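Local atomic coordinates of type IV pilus biogenesis protein PilB (Streptococcus sanguinis, PDB entry 7B7P), a protein that serves as a bimodular minor type IV pilin with a direct role in adhesion, carrying a von Willebrand factor A-like module with a magnesium site. Residues Glu15-Thr18 / Ser19-Val23; Asn119-Leu122 / Gly123-Ala127; Gly369-Val373 / Asn374-Ala378; Ala399-Glu402 / Glu403-Gln406; Gln415-Gln418 / Asp419-Val423. All coordinates share one frame; numbering follows the deposited sequence.

Contact 1: residues Glu15-Thr18 / Ser19-Val23; sequences EMRT and SMQYV
E15-T18 and S19-V23 are joined first by four backbone bonds of the i to i+4 kind that define an alpha helix. S19 N donates to E15 O over 2.9 Å. M20 N does the same to M16 O, Q21 N to R17 O and Y22 N to T18 O.

Among the polar side chains, R17 and Q21 stand one turn apart. R17 has CG anti to its N (chi1 -173°) and runs straight to NE. This extended chain leans outward from the helix and brings the guanidinium beside the end of Q21. Q21 NE2 sits over one guanidinium face, toward the rim, 3.0 Å from R17 NH1. Both are donors as modelled, so this is no hydrogen bond. The two planes are 48° apart. T18 OG1 folds back to within 2.8 Å of E15 O, but A14 O competes for the same proton.

Other side-chain atoms rest on carbonyls of the previous turn. Q21 CG is 3.2 Å from R17 O. S19 CB lies 3.4 Å from M16 O. The Y22 ring approaches T18 O obliquely, with CD2 3.4 Å from T18 O.

The buried side of the helix lies against strands of two sheets, consistent with a pilin fold. M20 packs on Y109 and L111 of strand 104-112, and S19 and V23 touch V64 of strand 64-67. The loop before strand 92-101 is also held: E15 OE2 accepts from T83 N, and S19 OG bonds to L81 O.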
# COMPACT_ATOMS: atom_id res chain seq x y z
N GLU A 15 26.79 20.93 -28.18
CA GLU A 15 25.77 21.67 -27.46
C GLU A 15 24.75 20.73 -26.83
O GLU A 15 24.33 20.93 -25.69
CB GLU A 15 25.07 22.67 -28.38
CG GLU A 15 23.82 23.30 -27.77
CD GLU A 15 24.10 24.18 -26.55
OE1 GLU A 15 25.29 24.38 -26.20
OE2 GLU A 15 23.13 24.69 -25.95
N MET A 16 24.34 19.68 -27.56
CA MET A 16 23.42 18.71 -26.98
C MET A 16 24.04 17.99 -25.79
O MET A 16 23.38 17.82 -24.75
CB MET A 16 22.96 17.73 -28.05
CG MET A 16 21.95 18.33 -28.98
SD MET A 16 21.90 17.42 -30.52
CE MET A 16 20.34 16.56 -30.37
N ARG A 17 25.32 17.59 -25.89
CA ARG A 17 25.97 16.93 -24.76
C ARG A 17 26.03 17.84 -23.54
O ARG A 17 25.79 17.39 -22.41
CB ARG A 17 27.38 16.44 -25.14
CG ARG A 17 28.07 15.57 -24.05
CD ARG A 17 29.58 15.38 -24.26
NE ARG A 17 30.19 14.35 -23.40
CZ ARG A 17 31.09 14.60 -22.44
NH1 ARG A 17 31.50 15.86 -22.18
NH2 ARG A 17 31.60 13.60 -21.71
N THR A 18 26.35 19.13 -23.73
CA THR A 18 26.42 20.03 -22.58
C THR A 18 25.04 20.26 -21.99
O THR A 18 24.87 20.34 -20.77
CB THR A 18 27.06 21.37 -22.96
OG1 THR A 18 26.50 21.84 -24.20
CG2 THR A 18 28.57 21.24 -23.14
N SER A 19 24.02 20.35 -22.84
CA SER A 19 22.65 20.40 -22.35
C SER A 19 22.33 19.17 -21.50
O SER A 19 21.72 19.29 -20.43
CB SER A 19 21.69 20.50 -23.53
OG SER A 19 20.37 20.64 -23.07
N MET A 20 22.77 17.99 -21.94
CA MET A 20 22.48 16.78 -21.19
C MET A 20 23.28 16.75 -19.90
O MET A 20 22.78 16.27 -18.87
CB MET A 20 22.78 15.56 -22.05
CG MET A 20 22.35 14.26 -21.40
SD MET A 20 22.82 12.76 -22.28
CE MET A 20 21.50 12.65 -23.51
N GLN A 21 24.50 17.28 -19.92
CA GLN A 21 25.25 17.44 -18.68
C GLN A 21 24.55 18.41 -17.74
O GLN A 21 24.53 18.19 -16.53
CB GLN A 21 26.69 17.88 -18.98
CG GLN A 21 27.48 16.82 -19.77
CD GLN A 21 28.98 17.03 -19.78
OE1 GLN A 21 29.47 18.16 -19.80
NE2 GLN A 21 29.73 15.92 -19.76
N TYR A 22 23.95 19.47 -18.29
CA TYR A 22 23.13 20.36 -17.46
C TYR A 22 22.02 19.58 -16.77
O TYR A 22 21.88 19.64 -15.54
CB TYR A 22 22.53 21.48 -18.30
CG TYR A 22 23.47 22.62 -18.58
CD1 TYR A 22 24.38 23.06 -17.62
CD2 TYR A 22 23.45 23.27 -19.81
CE1 TYR A 22 25.25 24.11 -17.89
CE2 TYR A 22 24.31 24.31 -20.08
CZ TYR A 22 25.20 24.73 -19.13
OH TYR A 22 26.04 25.77 -19.43
N VAL A 23 21.24 18.82 -17.55
CA VAL A 23 20.18 17.99 -16.98
C VAL A 23 20.74 17.05 -15.92
O VAL A 23 20.28 17.03 -14.78
CB VAL A 23 19.46 17.21 -18.09
CG1 VAL A 23 18.53 16.18 -17.49
CG2 VAL A 23 18.70 18.18 -18.99

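Contact 2: residues Asn119-Leu122 / Gly123-Ala127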
# COMPACT_ATOMS: atom_id res chain seq x y z
N ASN A 119 18.20 14.21 -42.77
CA ASN A 119 17.71 13.10 -41.96
C ASN A 119 18.84 12.54 -41.11
O ASN A 119 18.80 11.39 -40.66
CB ASN A 119 17.08 12.02 -42.82
CG ASN A 119 16.04 12.57 -43.77
OD1 ASN A 119 15.06 13.19 -43.33
ND2 ASN A 119 16.24 12.36 -45.06
N ASN A 120 19.86 13.37 -40.89
CA ASN A 120 21.02 13.05 -40.05
C ASN A 120 20.63 13.16 -38.58
O ASN A 120 20.40 14.27 -38.08
CB ASN A 120 22.16 14.00 -40.39
CG ASN A 120 23.51 13.35 -40.27
OD1 ASN A 120 23.66 12.15 -40.51
ND2 ASN A 120 24.51 14.14 -39.91
N LYS A 121 20.54 12.03 -37.89
CA LYS A 121 20.26 12.06 -36.46
C LYS A 121 21.46 12.61 -35.70
O LYS A 121 22.61 12.27 -35.99
CB LYS A 121 19.88 10.66 -35.94
CG LYS A 121 21.03 9.65 -35.76
CD LYS A 121 21.42 9.47 -34.28
CE LYS A 121 22.88 9.05 -34.11
NZ LYS A 121 23.39 9.36 -32.75
N LEU A 122 21.20 13.51 -34.76
CA LEU A 122 22.24 14.11 -33.94
C LEU A 122 21.92 13.88 -32.47
O LEU A 122 20.76 13.71 -32.10
CB LEU A 122 22.36 15.62 -34.20
CG LEU A 122 23.05 16.03 -35.50
CD1 LEU A 122 23.15 17.54 -35.57
CD2 LEU A 122 24.43 15.40 -35.59
N GLY A 123 22.96 13.88 -31.64
CA GLY A 123 22.76 13.77 -30.21
C GLY A 123 23.26 12.48 -29.60
O GLY A 123 24.22 11.87 -30.08
N ILE A 124 22.61 12.07 -28.52
CA ILE A 124 22.99 10.89 -27.76
C ILE A 124 21.80 9.96 -27.72
O ILE A 124 20.76 10.28 -27.12
CB ILE A 124 23.46 11.25 -26.35
CG1 ILE A 124 24.47 12.39 -26.41
CG2 ILE A 124 24.05 10.02 -25.65
CD1 ILE A 124 24.04 13.64 -25.71
N ASP A 125 21.94 8.79 -28.36
CA ASP A 125 20.87 7.79 -28.37
C ASP A 125 20.55 7.34 -26.95
O ASP A 125 19.37 7.17 -26.60
CB ASP A 125 21.28 6.59 -29.24
CG ASP A 125 20.72 6.68 -30.65
OD1 ASP A 125 19.60 7.22 -30.81
OD2 ASP A 125 21.40 6.22 -31.60
N THR A 126 21.57 7.13 -26.14
CA THR A 126 21.33 6.75 -24.75
C THR A 126 22.60 6.97 -23.94
O THR A 126 23.68 6.53 -24.35
CB THR A 126 20.86 5.30 -24.67
OG1 THR A 126 19.47 5.24 -25.04
CG2 THR A 126 21.05 4.73 -23.26
N ALA A 127 22.49 7.68 -22.83
CA ALA A 127 23.60 7.88 -21.91
C ALA A 127 23.15 7.50 -20.51
O ALA A 127 22.14 8.01 -20.02
CB ALA A 127 24.08 9.34 -21.95
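K121 NZ lies between two oxygens of the following segment, G123 O at 3.8 Å and D125 OD2 at 3.9 Å. The pair with D125 is a long salt bridge. The one with G123 O is only a loose approach. The site is the entry into strand 124-130, an outer strand of the three-stranded antiparallel sheet of the pilin module.

K121 and D125 are four residues apart, and their side chains cross at about a right angle. K121 places CG between its backbone N and carbonyl carbon (chi1 76°) and bends again at chi2. This carries the amine forward, toward G123 O and D125. D125 stands where the chain turns a corner, and its carboxylate end comes back toward the lysine. With both residues exposed, the pair is probably weak.

L122 turns to the other side, where it touches I12 and Q13 of helix 9-27. G123 has a positive phi of 112°, a conformation suited to glycine, and its N makes a weak bond to Q13 OE1. Backbone bonds of L122 with G113 and I124 with L111 tie this segment to strand 104-112 and the residue just after it. Beside the salt bridge, K121 CE comes within 4.1 Å of D125 OD2.

Contact 3: residues Gly369-Val373 / Asn374-Ala378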
# COMPACT_ATOMS: atom_id res chain seq x y z
N GLY A 369 -2.15 -14.61 5.46
CA GLY A 369 -2.26 -15.98 5.95
C GLY A 369 -1.03 -16.39 6.76
O GLY A 369 0.07 -16.52 6.22
N PHE A 370 -1.20 -16.60 8.05
CA PHE A 370 -0.10 -16.86 8.97
C PHE A 370 -0.29 -18.25 9.60
O PHE A 370 -0.90 -18.39 10.66
CB PHE A 370 -0.01 -15.74 10.00
CG PHE A 370 1.11 -15.91 11.00
CD1 PHE A 370 2.43 -16.00 10.57
CD2 PHE A 370 0.84 -15.96 12.36
CE1 PHE A 370 3.47 -16.15 11.48
CE2 PHE A 370 1.88 -16.11 13.28
CZ PHE A 370 3.21 -16.21 12.83
N SER A 371 0.23 -19.27 8.92
CA SER A 371 0.19 -20.63 9.45
C SER A 371 1.22 -21.47 8.71
O SER A 371 1.43 -21.28 7.51
CB SER A 371 -1.20 -21.26 9.28
OG SER A 371 -1.23 -22.56 9.86
N GLY A 372 1.84 -22.39 9.43
CA GLY A 372 2.64 -23.43 8.80
C GLY A 372 1.84 -24.63 8.36
O GLY A 372 2.38 -25.58 7.79
N VAL A 373 0.53 -24.60 8.59
CA VAL A 373 -0.34 -25.70 8.24
C VAL A 373 -1.08 -25.32 6.96
O VAL A 373 -1.90 -24.39 6.95
CB VAL A 373 -1.30 -26.03 9.39
CG1 VAL A 373 -2.21 -27.20 9.02
CG2 VAL A 373 -0.50 -26.31 10.68
N ASN A 374 -0.77 -26.06 5.89
CA ASN A 374 -1.27 -25.75 4.54
C ASN A 374 -2.75 -25.46 4.52
O ASN A 374 -3.17 -24.42 3.99
CB ASN A 374 -0.97 -26.90 3.58
CG ASN A 374 0.51 -27.00 3.25
OD1 ASN A 374 1.30 -26.17 3.67
ND2 ASN A 374 0.88 -28.03 2.48
N HIS A 375 -3.57 -26.37 5.06
CA HIS A 375 -5.00 -26.27 4.84
C HIS A 375 -5.64 -25.17 5.67
O HIS A 375 -6.76 -24.76 5.37
CB HIS A 375 -5.71 -27.61 5.11
CG HIS A 375 -5.93 -27.89 6.57
ND1 HIS A 375 -5.11 -28.72 7.30
CD2 HIS A 375 -6.88 -27.44 7.43
CE1 HIS A 375 -5.53 -28.76 8.55
NE2 HIS A 375 -6.61 -28.00 8.65
N GLU A 376 -4.94 -24.67 6.69
CA GLU A 376 -5.52 -23.61 7.51
C GLU A 376 -5.53 -22.28 6.77
O GLU A 376 -6.36 -21.42 7.07
CB GLU A 376 -4.77 -23.47 8.83
CG GLU A 376 -5.12 -24.54 9.84
CD GLU A 376 -4.17 -24.55 11.04
OE1 GLU A 376 -4.38 -25.39 11.94
OE2 GLU A 376 -3.22 -23.72 11.09
N ILE A 377 -4.63 -22.07 5.83
CA ILE A 377 -4.63 -20.82 5.12
C ILE A 377 -5.03 -21.01 3.66
O ILE A 377 -4.79 -20.14 2.83
CB ILE A 377 -3.27 -20.10 5.26
CG1 ILE A 377 -2.12 -21.07 5.00
CG2 ILE A 377 -3.16 -19.47 6.64
CD1 ILE A 377 -0.94 -20.43 4.33
N ALA A 378 -5.65 -22.16 3.34
CA ALA A 378 -6.06 -22.45 1.96
C ALA A 378 -7.20 -21.55 1.45
O ALA A 378 -7.54 -21.62 0.26
CB ALA A 378 -6.48 -23.91 1.84
O HOH W 1 1.21 -23.27 5.47
O HOH W 2 1.76 -27.90 5.92
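S371 carries OG anti to its backbone N (chi1 -177°), while E376 is extended beyond CG (chi2 169°), and these torsions bring the hydroxyl and the carboxylate together. S371 OG donates to E376 OE2 over 2.6 Å. It meets the anti side of that oxygen, 23° out of the carboxylate plane. The same hydroxyl oxygen accepts from V373 N at 3.0 Å, which makes an ST turn. S371 thus uses OG both to shape its own loop and to hold E376.

V373 O accepts from E376 N over 3.1 Å, the i to i+3 bond of the 3-10 segment 374-376. The donor stands well above the carbonyl plane. V373 also packs on the side chains of the turn. Its CB is 3.5 Å from E376 OE2, and its CG1 lies obliquely beside the H375 ring, 3.7 Å from H375 ND1. On the strand side, I377 CG2 packs 3.7 Å from G369 CA and equally near S371 CB. A water bridges G372 and N374, donating to G372 O and accepting from N374 N.

The loop follows strand 364-370 of the von Willebrand factor A-like sheet and borders the MIDAS. The S371 side chain is about 5 Å from that of D284, and the E376 side chain about 5 Å from that of S173. D284 and S173 are residues known to bind magnesium, although the ion is not bound to them in this model. R191 NH1 forms a salt bridge with E376 OE2. With S371 and R191 both on this oxygen, E376 probably stays ionised and is held in place beside the metal site.

Contact 4: residues Ala399-Glu402 / Glu403-Gln406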
# COMPACT_ATOMS: atom_id res chain seq x y z
N ALA A 399 2.44 -16.25 5.11
CA ALA A 399 3.65 -16.24 5.92
C ALA A 399 3.63 -17.54 6.71
O ALA A 399 2.86 -17.67 7.67
CB ALA A 399 3.70 -15.02 6.85
N THR A 400 4.45 -18.49 6.30
CA THR A 400 4.45 -19.81 6.92
C THR A 400 5.51 -19.95 8.01
O THR A 400 5.59 -21.02 8.63
CB THR A 400 4.65 -20.90 5.86
OG1 THR A 400 5.97 -20.77 5.30
CG2 THR A 400 3.60 -20.79 4.74
N ASN A 401 6.32 -18.93 8.28
CA ASN A 401 7.26 -19.03 9.39
C ASN A 401 7.52 -17.64 9.96
O ASN A 401 7.00 -16.64 9.47
CB ASN A 401 8.57 -19.72 8.97
CG ASN A 401 9.18 -19.11 7.74
OD1 ASN A 401 9.68 -18.00 7.78
ND2 ASN A 401 9.11 -19.84 6.62
N GLU A 402 8.37 -17.59 10.99
CA GLU A 402 8.57 -16.37 11.75
C GLU A 402 9.17 -15.25 10.90
O GLU A 402 8.86 -14.07 11.13
CB GLU A 402 9.47 -16.66 12.97
CG GLU A 402 9.48 -15.53 13.97
CD GLU A 402 10.76 -15.45 14.80
OE1 GLU A 402 11.75 -14.83 14.32
OE2 GLU A 402 10.77 -15.97 15.95
N GLU A 403 10.02 -15.58 9.92
CA GLU A 403 10.67 -14.53 9.15
C GLU A 403 9.90 -14.15 7.91
O GLU A 403 10.04 -13.02 7.41
CB GLU A 403 12.10 -14.95 8.79
CG GLU A 403 13.13 -14.28 9.69
CD GLU A 403 13.12 -14.83 11.12
OE1 GLU A 403 13.09 -13.99 12.07
OE2 GLU A 403 13.17 -16.08 11.28
N ALA A 404 9.07 -15.05 7.39
CA ALA A 404 8.10 -14.64 6.38
C ALA A 404 7.20 -13.53 6.93
O ALA A 404 6.97 -12.52 6.26
CB ALA A 404 7.28 -15.85 5.94
N LEU A 405 6.74 -13.68 8.17
CA LEU A 405 5.88 -12.66 8.74
C LEU A 405 6.60 -11.31 8.83
O LEU A 405 6.08 -10.29 8.37
CB LEU A 405 5.36 -13.10 10.11
CG LEU A 405 4.38 -12.07 10.68
CD1 LEU A 405 3.21 -11.77 9.71
CD2 LEU A 405 3.89 -12.50 12.06
N GLN A 406 7.83 -11.31 9.36
CA GLN A 406 8.57 -10.05 9.45
C GLN A 406 8.85 -9.45 8.07
O GLN A 406 8.78 -8.23 7.88
CB GLN A 406 9.86 -10.27 10.23
CG GLN A 406 10.64 -9.01 10.51
CD GLN A 406 11.96 -9.31 11.20
OE1 GLN A 406 11.99 -9.81 12.33
NE2 GLN A 406 13.06 -9.03 10.50
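The chain leaves strand 393-399 at A399, turns through T400 and N401, and enters helix 402-424, where L405 N donates to N401 O over 3.2 Å. N401 is the N-cap. Its chi1 of 51° sets CG between the backbone N and carbonyl carbon and brings OD1 back over the first turn. OD1 accepts from A404 N at 3.0 Å, with the donor 37° out of the amide carbonyl plane. A second bond to OD1, from E403 N, is weak. The cap therefore serves amide groups that have no helical carbonyl before them.

A399 closes the turn from the strand side. Its CB lies 3.8 Å from A404 CB and 3.6 Å from L405 N. E402 and E403 extend together in one direction, with carboxylate planes 73° apart. E402 OE1 and E403 OE1 are only 2.8 Å apart, so one acid probably holds a proton. K198 of helix 191-209 makes long, weak ion pairs with both and a hydrogen bond to Q406 OE1. L405 reaches I368 and F370 of strand 364-370. The N-cap opens the helix that follows strand 393-399, one of the strand-to-helix steps of the alternating alpha/beta von Willebrand factor A fold.

Contact 5: residues Gln415-Gln418 / Asp419-Val423; sequences QIQQ and DLWFV
D419 lies one helical turn after Q415 on helix 402-424, the last alpha helix of the von Willebrand factor A-like module. Its CB sits 3.6 Å from I416 O. Its CG is placed beside the backbone N (chi1 -63°), which turns the carboxylate back over the previous turn, with CG 3.3 Å from Q415 O. At the tip the oxygens part. OD1 accepts from Q415 NE2 over 3.3 Å, a bent bond that arrives from above the carboxylate plane, 51° out of it. Q415 reaches it by bending at chi2. OD2 has stronger partners across the fold: it pairs with R364 NH1 in a salt bridge and bonds to Y278 OH. These two probably offset the nearness of OD2 to Q415 O, both being acceptors. D419 is buried, and its charge thus links the helix to strands 276-283 and 364-370.

The backbone is regular. D419 N donates to Q415 O, L420 N to I416 O, W421 N to Q417 O and F422 N to Q418 O. Apolar groups face inward. I416 and L420 both touch I162 of the central sheet and I209 of helix 191-209.

On another side, W421 meets the F137 ring. F137 belongs to strand 136-139, so this end of the helix abuts the sheet region of the pilin module. Q417 runs alongside W421, bent at chi2, with its amide 46° from the indole plane. Q417 NE2 is 3.2 Å from W421 CD1. Q417 CG lies in the indole plane at the ring edge, 3.9 Å from W421 CD1.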
# COMPACT_ATOMS: atom_id res chain seq x y z
N GLN A 415 5.46 -0.48 1.06
CA GLN A 415 4.45 -0.15 0.07
C GLN A 415 3.59 1.04 0.49
O GLN A 415 3.11 1.79 -0.36
CB GLN A 415 3.57 -1.37 -0.21
CG GLN A 415 2.47 -1.12 -1.21
CD GLN A 415 2.99 -0.86 -2.61
OE1 GLN A 415 3.51 -1.77 -3.27
NE2 GLN A 415 2.86 0.39 -3.08
N ILE A 416 3.38 1.24 1.80
CA ILE A 416 2.65 2.41 2.26
C ILE A 416 3.50 3.66 2.05
O ILE A 416 3.02 4.67 1.52
CB ILE A 416 2.23 2.26 3.73
CG1 ILE A 416 1.14 1.19 3.88
CG2 ILE A 416 1.77 3.61 4.31
CD1 ILE A 416 1.06 0.65 5.31
N GLN A 417 4.77 3.58 2.45
CA GLN A 417 5.73 4.64 2.16
C GLN A 417 5.68 5.05 0.70
O GLN A 417 5.74 6.25 0.38
CB GLN A 417 7.13 4.17 2.55
CG GLN A 417 8.23 5.18 2.22
CD GLN A 417 8.20 6.38 3.16
OE1 GLN A 417 8.82 6.36 4.23
NE2 GLN A 417 7.47 7.42 2.76
N GLN A 418 5.52 4.09 -0.21
CA GLN A 418 5.52 4.41 -1.64
C GLN A 418 4.19 4.98 -2.13
O GLN A 418 4.19 5.81 -3.05
CB GLN A 418 5.90 3.17 -2.44
CG GLN A 418 7.42 3.04 -2.60
CD GLN A 418 7.84 2.80 -4.04
OE1 GLN A 418 7.00 2.66 -4.94
NE2 GLN A 418 9.15 2.79 -4.28
N ASP A 419 3.06 4.54 -1.58
CA ASP A 419 1.81 5.25 -1.84
C ASP A 419 1.91 6.69 -1.38
O ASP A 419 1.48 7.61 -2.09
CB ASP A 419 0.64 4.56 -1.13
CG ASP A 419 0.38 3.15 -1.63
OD1 ASP A 419 0.70 2.85 -2.81
OD2 ASP A 419 -0.15 2.35 -0.82
N LEU A 420 2.48 6.91 -0.19
CA LEU A 420 2.66 8.26 0.33
C LEU A 420 3.48 9.13 -0.62
O LEU A 420 3.07 10.23 -0.99
CB LEU A 420 3.33 8.18 1.71
CG LEU A 420 3.43 9.52 2.43
CD1 LEU A 420 2.04 10.09 2.72
CD2 LEU A 420 4.21 9.36 3.71
N TRP A 421 4.66 8.63 -1.02
CA TRP A 421 5.47 9.35 -2.00
C TRP A 421 4.70 9.61 -3.28
O TRP A 421 4.72 10.72 -3.82
CB TRP A 421 6.75 8.55 -2.30
CG TRP A 421 7.81 8.89 -1.34
CD1 TRP A 421 8.29 8.13 -0.30
CD2 TRP A 421 8.52 10.13 -1.29
NE1 TRP A 421 9.26 8.82 0.39
CE2 TRP A 421 9.42 10.05 -0.20
CE3 TRP A 421 8.49 11.30 -2.06
CZ2 TRP A 421 10.28 11.10 0.13
CZ3 TRP A 421 9.34 12.34 -1.73
CH2 TRP A 421 10.22 12.24 -0.65
N PHE A 422 3.97 8.60 -3.76
CA PHE A 422 3.32 8.71 -5.06
C PHE A 422 2.18 9.72 -5.05
O PHE A 422 1.88 10.32 -6.09
CB PHE A 422 2.80 7.35 -5.48
CG PHE A 422 3.03 7.04 -6.91
CD1 PHE A 422 2.18 7.53 -7.88
CD2 PHE A 422 4.11 6.24 -7.29
CE1 PHE A 422 2.40 7.23 -9.22
CE2 PHE A 422 4.33 5.94 -8.62
CZ PHE A 422 3.48 6.43 -9.59
N VAL A 423 1.53 9.92 -3.90
CA VAL A 423 0.38 10.81 -3.84
C VAL A 423 0.79 12.24 -3.52
O VAL A 423 0.15 13.19 -3.99
CB VAL A 423 -0.67 10.27 -2.84
CG1 VAL A 423 -0.26 10.57 -1.38
CG2 VAL A 423 -2.05 10.83 -3.17

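All five contacts are local and follow in series along the chain; none nests in or crosses another. Contact 1 spans about two and a half turns of helix 9-27. Contact 2 leads the chain into strand 124-130, and both the lead-in and the strand pack on that helix: M16 CE is 3.4 Å from L122 O, and M20 CE is 3.5 Å from I124 CD1. Contact 3 closes the loop after strand 364-370 beside the MIDAS. Contact 4 closes the turn from strand 393-399 into helix 402-424. It meets contact 3 where G369 O and A399 N lie 2.6 Å apart, a probable hydrogen bond between parallel strands. Contact 5 lies further along the same helix and leads toward the pilin module.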